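Local coordinates for protein arginine decarboxylase (Campylobacter jejuni subsp. jejuni, PDB 3NZP) that probably catalyses the pyridoxal-phosphate-dependent decarboxylation of arginine to agmatine in polyamine biosynthesis, at residues Asn80-Leu85 with Asp316-Ser321; Met229-Leu234 with Ala268-Gly273. All coordinates share one frame; numbering follows the deposited sequence.

Contact 1 of 2, residues Asn80-Leu85 with Asp316-Ser321; sequences NAVYPL and DIFIES. With PLP (pyridoxal-5'-phosphate), chain E.
Asn80 and Ala81 pair with Phe318 and Ile319 as neighbouring parallel strands 4.9 Å apart at closest approach, their axes 22° from each other, and three main-chain hydrogen bonds join them: Asn80 N to Ile317 O, Ile319 N to Asn80 O and Val82 N to Ile319 O. On the face that carries Asn80 and Phe318, the two side chains lie side by side and point the same way. Asn80 CB sits over the centre of the Phe318 ring, 3.8 Å from the centroid, in a CH-pi contact, and the amide is turned nearly parallel to the ring, its plane only 16° away. The amide's ND2 is hydrogen-bonded to Asn105 O. Val82 adds an apolar contact, its CG2 reaching Phe318 CD2 at 3.9 Å. The pairing is the seam of a parallel eight-stranded beta/alpha barrel, where the last strand, 316-319, meets the first, 79-84. The face of Ala81 and Ile319 turns outward instead: Ala81 CB approaches Ile319 CG1 loosely, at 4.4 Å, and Ile319 packs on Ile62 and Phe66 of helix 52-72. Where the strands run out at their C-terminal ends, the seam becomes part of the cofactor site. Pro84 rests its CD against Glu320 O at 3.5 Å, and its CG lies 3.6 Å from PLP C5A. The side chain of Glu320 is extended beyond CG, and its OE1 lies 2.9 Å from the pyridine nitrogen N1 of PLP, as expected of the acidic residue that pairs with this nitrogen in fold-type III decarboxylases. Its other oxygen, OE2, is hydrogen-bonded to Asn270 ND2 and Thr130 OG1, second-shell partners that probably orient the carboxylate.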
loop_
_atom_site.group_PDB
_atom_site.type_symbol
_atom_site.label_atom_id
_atom_site.label_comp_id
_atom_site.label_asym_id
_atom_site.label_seq_id
_atom_site.Cartn_x
_atom_site.Cartn_y
_atom_site.Cartn_z
ATOM N N ASN B 80 31.047 -4.838 -9.001
ATOM C CA ASN B 80 30.128 -5.927 -8.710
ATOM C C ASN B 80 28.730 -5.401 -8.422
ATOM O O ASN B 80 28.554 -4.400 -7.715
ATOM C CB ASN B 80 30.629 -6.734 -7.519
ATOM C CG ASN B 80 30.628 -8.220 -7.794
ATOM O OD1 ASN B 80 31.686 -8.811 -8.044
ATOM N ND2 ASN B 80 29.436 -8.834 -7.776
ATOM N N ALA B 81 27.739 -6.097 -8.973
ATOM C CA ALA B 81 26.332 -5.741 -8.797
ATOM C C ALA B 81 25.624 -6.694 -7.840
ATOM O O ALA B 81 25.867 -7.899 -7.846
ATOM C CB ALA B 81 25.628 -5.758 -10.140
ATOM N N VAL B 82 24.749 -6.148 -7.013
ATOM C CA VAL B 82 24.005 -6.972 -6.084
ATOM C C VAL B 82 22.514 -6.656 -6.205
ATOM O O VAL B 82 22.133 -5.500 -6.422
ATOM C CB VAL B 82 24.462 -6.724 -4.642
ATOM C CG1 VAL B 82 23.790 -7.715 -3.715
ATOM C CG2 VAL B 82 25.967 -6.874 -4.550
ATOM N N TYR B 83 21.672 -7.681 -6.083
ATOM C CA TYR B 83 20.229 -7.479 -6.197
ATOM C C TYR B 83 19.463 -7.513 -4.888
ATOM O O TYR B 83 19.303 -8.556 -4.265
ATOM C CB TYR B 83 19.588 -8.500 -7.129
ATOM C CG TYR B 83 18.070 -8.402 -7.123
ATOM C CD1 TYR B 83 17.285 -9.393 -6.535
ATOM C CD2 TYR B 83 17.419 -7.308 -7.695
ATOM C CE1 TYR B 83 15.890 -9.298 -6.517
ATOM C CE2 TYR B 83 16.023 -7.208 -7.680
ATOM C CZ TYR B 83 15.269 -8.207 -7.090
ATOM O OH TYR B 83 13.897 -8.123 -7.073
ATOM N N PRO B 84 18.956 -6.357 -4.462
ATOM C CA PRO B 84 18.206 -6.328 -3.216
ATOM C C PRO B 84 16.869 -7.025 -3.441
ATOM O O PRO B 84 16.009 -6.538 -4.186
ATOM C CB PRO B 84 18.074 -4.837 -2.941
ATOM C CG PRO B 84 17.989 -4.244 -4.307
ATOM C CD PRO B 84 19.012 -5.024 -5.090
ATOM N N LEU B 85 16.716 -8.183 -2.805
ATOM C CA LEU B 85 15.501 -8.976 -2.924
ATOM C C LEU B 85 14.260 -8.192 -2.528
ATOM O O LEU B 85 13.172 -8.435 -3.047
ATOM C CB LEU B 85 15.607 -10.233 -2.071
ATOM C CG LEU B 85 16.518 -11.322 -2.631
ATOM C CD1 LEU B 85 16.876 -12.285 -1.507
ATOM C CD2 LEU B 85 15.836 -12.055 -3.805
ATOM N N ASP B 316 36.828 -1.263 -4.616
ATOM C CA ASP B 316 36.002 -2.078 -5.492
ATOM C C ASP B 316 34.615 -1.485 -5.449
ATOM O O ASP B 316 34.092 -1.179 -4.382
ATOM C CB ASP B 316 35.972 -3.524 -5.012
ATOM C CG ASP B 316 37.220 -4.297 -5.426
ATOM O OD1 ASP B 316 37.586 -5.270 -4.728
ATOM O OD2 ASP B 316 37.827 -3.935 -6.464
ATOM N N ILE B 317 34.018 -1.315 -6.614
ATOM C CA ILE B 317 32.696 -0.727 -6.675
ATOM C C ILE B 317 31.595 -1.761 -6.501
ATOM O O ILE B 317 31.592 -2.780 -7.177
ATOM C CB ILE B 317 32.502 -0.007 -8.004
ATOM C CG1 ILE B 317 33.552 1.094 -8.149
ATOM C CG2 ILE B 317 31.089 0.532 -8.087
ATOM C CD1 ILE B 317 33.555 1.771 -9.486
ATOM N N PHE B 318 30.668 -1.493 -5.584
ATOM C CA PHE B 318 29.525 -2.374 -5.336
ATOM C C PHE B 318 28.232 -1.567 -5.375
ATOM O O PHE B 318 28.072 -0.625 -4.591
ATOM C CB PHE B 318 29.622 -3.018 -3.957
ATOM C CG PHE B 318 30.274 -4.360 -3.949
ATOM C CD1 PHE B 318 31.639 -4.483 -4.159
ATOM C CD2 PHE B 318 29.524 -5.510 -3.737
ATOM C CE1 PHE B 318 32.247 -5.735 -4.150
ATOM C CE2 PHE B 318 30.127 -6.762 -3.729
ATOM C CZ PHE B 318 31.489 -6.872 -3.938
ATOM N N ILE B 319 27.313 -1.917 -6.275
ATOM C CA ILE B 319 26.032 -1.210 -6.337
ATOM C C ILE B 319 24.894 -2.191 -6.064
ATOM O O ILE B 319 24.979 -3.367 -6.424
ATOM C CB ILE B 319 25.766 -0.557 -7.704
ATOM C CG1 ILE B 319 25.614 -1.624 -8.771
ATOM C CG2 ILE B 319 26.894 0.355 -8.099
ATOM C CD1 ILE B 319 25.122 -1.079 -10.061
ATOM N N GLU B 320 23.837 -1.720 -5.407
ATOM C CA GLU B 320 22.694 -2.578 -5.101
ATOM C C GLU B 320 21.425 -2.001 -5.747
ATOM O O GLU B 320 20.397 -1.826 -5.098
ATOM C CB GLU B 320 22.514 -2.716 -3.583
ATOM C CG GLU B 320 23.786 -3.108 -2.830
ATOM C CD GLU B 320 23.578 -3.267 -1.315
ATOM O OE1 GLU B 320 22.734 -2.548 -0.741
ATOM O OE2 GLU B 320 24.275 -4.106 -0.694
ATOM N N SER B 321 21.522 -1.709 -7.041
ATOM C CA SER B 321 20.419 -1.158 -7.807
ATOM C C SER B 321 19.459 -2.270 -8.166
ATOM O O SER B 321 19.756 -3.108 -9.020
ATOM C CB SER B 321 20.946 -0.522 -9.085
ATOM O OG SER B 321 21.998 0.375 -8.780
HETATM N N1 PLP E . 20.206 -1.150 -0.907
HETATM C C2 PLP E . 19.667 -1.171 0.316
HETATM C C2A PLP E . 20.570 -1.303 1.512
HETATM C C3 PLP E . 18.251 -1.093 0.478
HETATM O O3 PLP E . 17.691 -1.120 1.732
HETATM C C4 PLP E . 17.424 -0.954 -0.718
HETATM C C4A PLP E . 15.953 -0.856 -0.617
HETATM C C5 PLP E . 18.086 -0.942 -2.005
HETATM C C6 PLP E . 19.485 -1.033 -2.038
HETATM C C5A PLP E . 17.300 -0.815 -3.318
HETATM O O4P PLP E . 17.387 0.516 -3.858
HETATM P P PLP E . 16.549 0.556 -5.246
HETATM O O1P PLP E . 16.863 1.816 -5.946
HETATM O O2P PLP E . 16.938 -0.672 -6.196
HETATM O O3P PLP E . 14.980 0.513 -4.939
#

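Contact 2 of 2, residues Met229-Leu234 with Ala268-Gly273. With PLP (pyridoxal-5'-phosphate), chain E.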
loop_
_atom_site.group_PDB
_atom_site.type_symbol
_atom_site.label_atom_id
_atom_site.label_comp_id
_atom_site.label_asym_id
_atom_site.label_seq_id
_atom_site.Cartn_x
_atom_site.Cartn_y
_atom_site.Cartn_z
HETATM N N MSE B 229 34.267 -3.980 3.522
HETATM C CA MSE B 229 33.562 -2.935 2.780
HETATM C C MSE B 229 32.688 -2.032 3.625
HETATM O O MSE B 229 32.209 -2.426 4.690
HETATM C CB MSE B 229 32.696 -3.518 1.652
HETATM C CG MSE B 229 31.474 -4.275 2.113
HETATM SE SE MSE B 229 30.065 -4.487 0.742
HETATM C CE MSE B 229 30.962 -5.629 -0.551
ATOM N N ILE B 230 32.524 -0.801 3.144
ATOM C CA ILE B 230 31.655 0.174 3.785
ATOM C C ILE B 230 30.458 0.318 2.841
ATOM O O ILE B 230 30.592 0.160 1.626
ATOM C CB ILE B 230 32.310 1.578 3.963
ATOM C CG1 ILE B 230 32.737 2.153 2.635
ATOM C CG2 ILE B 230 33.515 1.487 4.834
ATOM C CD1 ILE B 230 33.223 3.549 2.800
ATOM N N HIS B 231 29.293 0.615 3.400
ATOM C CA HIS B 231 28.081 0.733 2.611
ATOM C C HIS B 231 27.247 1.919 3.069
ATOM O O HIS B 231 27.262 2.280 4.250
ATOM C CB HIS B 231 27.284 -0.588 2.742
ATOM C CG HIS B 231 25.850 -0.502 2.312
ATOM N ND1 HIS B 231 24.822 -0.258 3.198
ATOM C CD2 HIS B 231 25.269 -0.630 1.094
ATOM C CE1 HIS B 231 23.672 -0.239 2.547
ATOM N NE2 HIS B 231 23.916 -0.462 1.267
ATOM N N PHE B 232 26.545 2.541 2.124
ATOM C CA PHE B 232 25.652 3.662 2.423
ATOM C C PHE B 232 24.446 3.551 1.481
ATOM O O PHE B 232 24.570 3.008 0.377
ATOM C CB PHE B 232 26.386 5.008 2.257
ATOM C CG PHE B 232 26.728 5.374 0.839
ATOM C CD1 PHE B 232 25.798 6.013 0.030
ATOM C CD2 PHE B 232 27.983 5.086 0.312
ATOM C CE1 PHE B 232 26.114 6.358 -1.289
ATOM C CE2 PHE B 232 28.305 5.427 -1.010
ATOM C CZ PHE B 232 27.369 6.062 -1.809
ATOM N N HIS B 233 23.270 3.988 1.932
ATOM C CA HIS B 233 22.076 3.949 1.074
ATOM C C HIS B 233 21.420 5.316 1.077
ATOM O O HIS B 233 21.109 5.844 2.134
ATOM C CB HIS B 233 21.046 2.883 1.538
ATOM C CG HIS B 233 19.852 2.749 0.626
ATOM N ND1 HIS B 233 19.954 2.397 -0.707
ATOM C CD2 HIS B 233 18.532 2.956 0.852
ATOM C CE1 HIS B 233 18.754 2.399 -1.260
ATOM N NE2 HIS B 233 17.875 2.734 -0.336
ATOM N N LEU B 234 21.220 5.892 -0.104
ATOM C CA LEU B 234 20.584 7.203 -0.200
ATOM C C LEU B 234 19.084 7.080 -0.395
ATOM O O LEU B 234 18.357 8.042 -0.186
ATOM C CB LEU B 234 21.145 8.007 -1.372
ATOM C CG LEU B 234 22.631 8.330 -1.320
ATOM C CD1 LEU B 234 22.995 9.164 -2.541
ATOM C CD2 LEU B 234 22.962 9.053 -0.014
ATOM N N ALA B 268 36.401 -2.230 -0.570
ATOM C CA ALA B 268 35.214 -2.024 -1.377
ATOM C C ALA B 268 34.250 -1.021 -0.780
ATOM O O ALA B 268 34.197 -0.830 0.432
ATOM C CB ALA B 268 34.499 -3.349 -1.627
ATOM N N ILE B 269 33.506 -0.365 -1.661
ATOM C CA ILE B 269 32.514 0.602 -1.253
ATOM C C ILE B 269 31.195 0.192 -1.902
ATOM O O ILE B 269 31.122 -0.054 -3.112
ATOM C CB ILE B 269 32.897 2.032 -1.682
ATOM C CG1 ILE B 269 34.122 2.512 -0.907
ATOM C CG2 ILE B 269 31.762 2.975 -1.391
ATOM C CD1 ILE B 269 34.535 3.939 -1.232
ATOM N N ASN B 270 30.158 0.090 -1.078
ATOM C CA ASN B 270 28.837 -0.293 -1.562
ATOM C C ASN B 270 27.984 0.965 -1.627
ATOM O O ASN B 270 27.620 1.519 -0.585
ATOM C CB ASN B 270 28.212 -1.301 -0.595
ATOM C CG ASN B 270 26.999 -1.995 -1.178
ATOM O OD1 ASN B 270 26.094 -1.341 -1.722
ATOM N ND2 ASN B 270 26.959 -3.319 -1.061
ATOM N N LEU B 271 27.670 1.412 -2.844
ATOM C CA LEU B 271 26.858 2.622 -3.052
ATOM C C LEU B 271 25.387 2.409 -2.751
ATOM O O LEU B 271 24.626 3.368 -2.638
ATOM C CB LEU B 271 26.958 3.088 -4.495
ATOM C CG LEU B 271 28.370 3.175 -5.024
ATOM C CD1 LEU B 271 28.327 3.638 -6.465
ATOM C CD2 LEU B 271 29.158 4.138 -4.153
ATOM N N GLY B 272 24.985 1.149 -2.654
ATOM C CA GLY B 272 23.599 0.861 -2.385
ATOM C C GLY B 272 22.738 1.054 -3.620
ATOM O O GLY B 272 23.209 0.938 -4.758
ATOM N N GLY B 273 21.462 1.350 -3.401
ATOM C CA GLY B 273 20.564 1.552 -4.525
ATOM C C GLY B 273 20.472 3.009 -4.893
ATOM O O GLY B 273 21.334 3.808 -4.512
HETATM N N1 PLP E . 20.206 -1.150 -0.907
HETATM C C2 PLP E . 19.667 -1.171 0.316
HETATM C C2A PLP E . 20.570 -1.303 1.512
HETATM C C3 PLP E . 18.251 -1.093 0.478
HETATM O O3 PLP E . 17.691 -1.120 1.732
HETATM C C4 PLP E . 17.424 -0.954 -0.718
HETATM C C4A PLP E . 15.953 -0.856 -0.617
HETATM C C5 PLP E . 18.086 -0.942 -2.005
HETATM C C6 PLP E . 19.485 -1.033 -2.038
HETATM C C5A PLP E . 17.300 -0.815 -3.318
HETATM O O4P PLP E . 17.387 0.516 -3.858
HETATM P P PLP E . 16.549 0.556 -5.246
HETATM O O1P PLP E . 16.863 1.816 -5.946
HETATM O O2P PLP E . 16.938 -0.672 -6.196
HETATM O O3P PLP E . 14.980 0.513 -4.939
#
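Phe232 lays one face of its ring over the backbone of Leu271, whose CA stands 4.0 Å from the ring centroid, 26° off the normal, in a CH-pi contact. The ring gets there because CG lies between the backbone N and the carbonyl carbon (chi1 70°). Leu271 runs alongside it, with CD2 touching Phe232 CE2 at 3.5 Å, while Ile269 CG2 meets the ring at its edge. Ile230 and Ile269 lie side by side, pointing the same way, their CG1 atoms 3.8 Å apart.

The other face of the sheet bears Met229, His231 and Asn270. Met229, present as selenomethionine, crosses Asn270 with its selenium near ND2. The His231 ring and the Asn270 amide point the same way with planes almost perpendicular, and OD1 sits near the ring plane at its edge, close to CD2. OD1 accepts a hydrogen bond from Gly272 N, an Asx turn in which the side chain holds the backbone just ahead of Gly273, and ND2 is hydrogen-bonded to Glu320 OE2. His231 CE1 meanwhile lies 3.4 Å from the C2A methyl of PLP.

His233 spreads a face of its imidazole over the cofactor, with CE1 3.5 Å from PLP C5. Gly273 N donates to His233 ND1 at 3.3 Å, within the imidazole plane, a long bond that would tend to hold the ring's rotation; the same nitrogen lies 3.4 Å from PLP C6, and with no side chain on Gly273 the ester oxygen O4P can lie close to its CA. Main-chain hydrogen bonds, such as Asn270 N to Ile230 O at 2.7 Å, hold the parallel strands together. This pair forms a beta-alpha-beta unit with helix 242-260, which takes Ile269, Leu271 and Leu234 against its side; helix 292-309 packs on Ile269 and Leu271, and strand 316-319 continues the barrel beyond strand 268-272.

From the N terminus, the chain enters the barrel with strand 79-84 and passes through its other strands before 316-321 returns to the first, so contact 1 closes a loop of 230 residues. Contact 2 is nested within that loop: its 33 intervening residues carry helix 242-260 and join two consecutive strands. One contact is thus the local beta-alpha-beta step, the other the closure of the whole barrel. They meet because strands 268-272 and 316-319 are neighbours, with probable hydrogen bonds from Leu271 N to Phe318 O and from Glu320 N to Gly272 O. Both end at the same pyridoxal-5'-phosphate, at the strands' C-terminal ends.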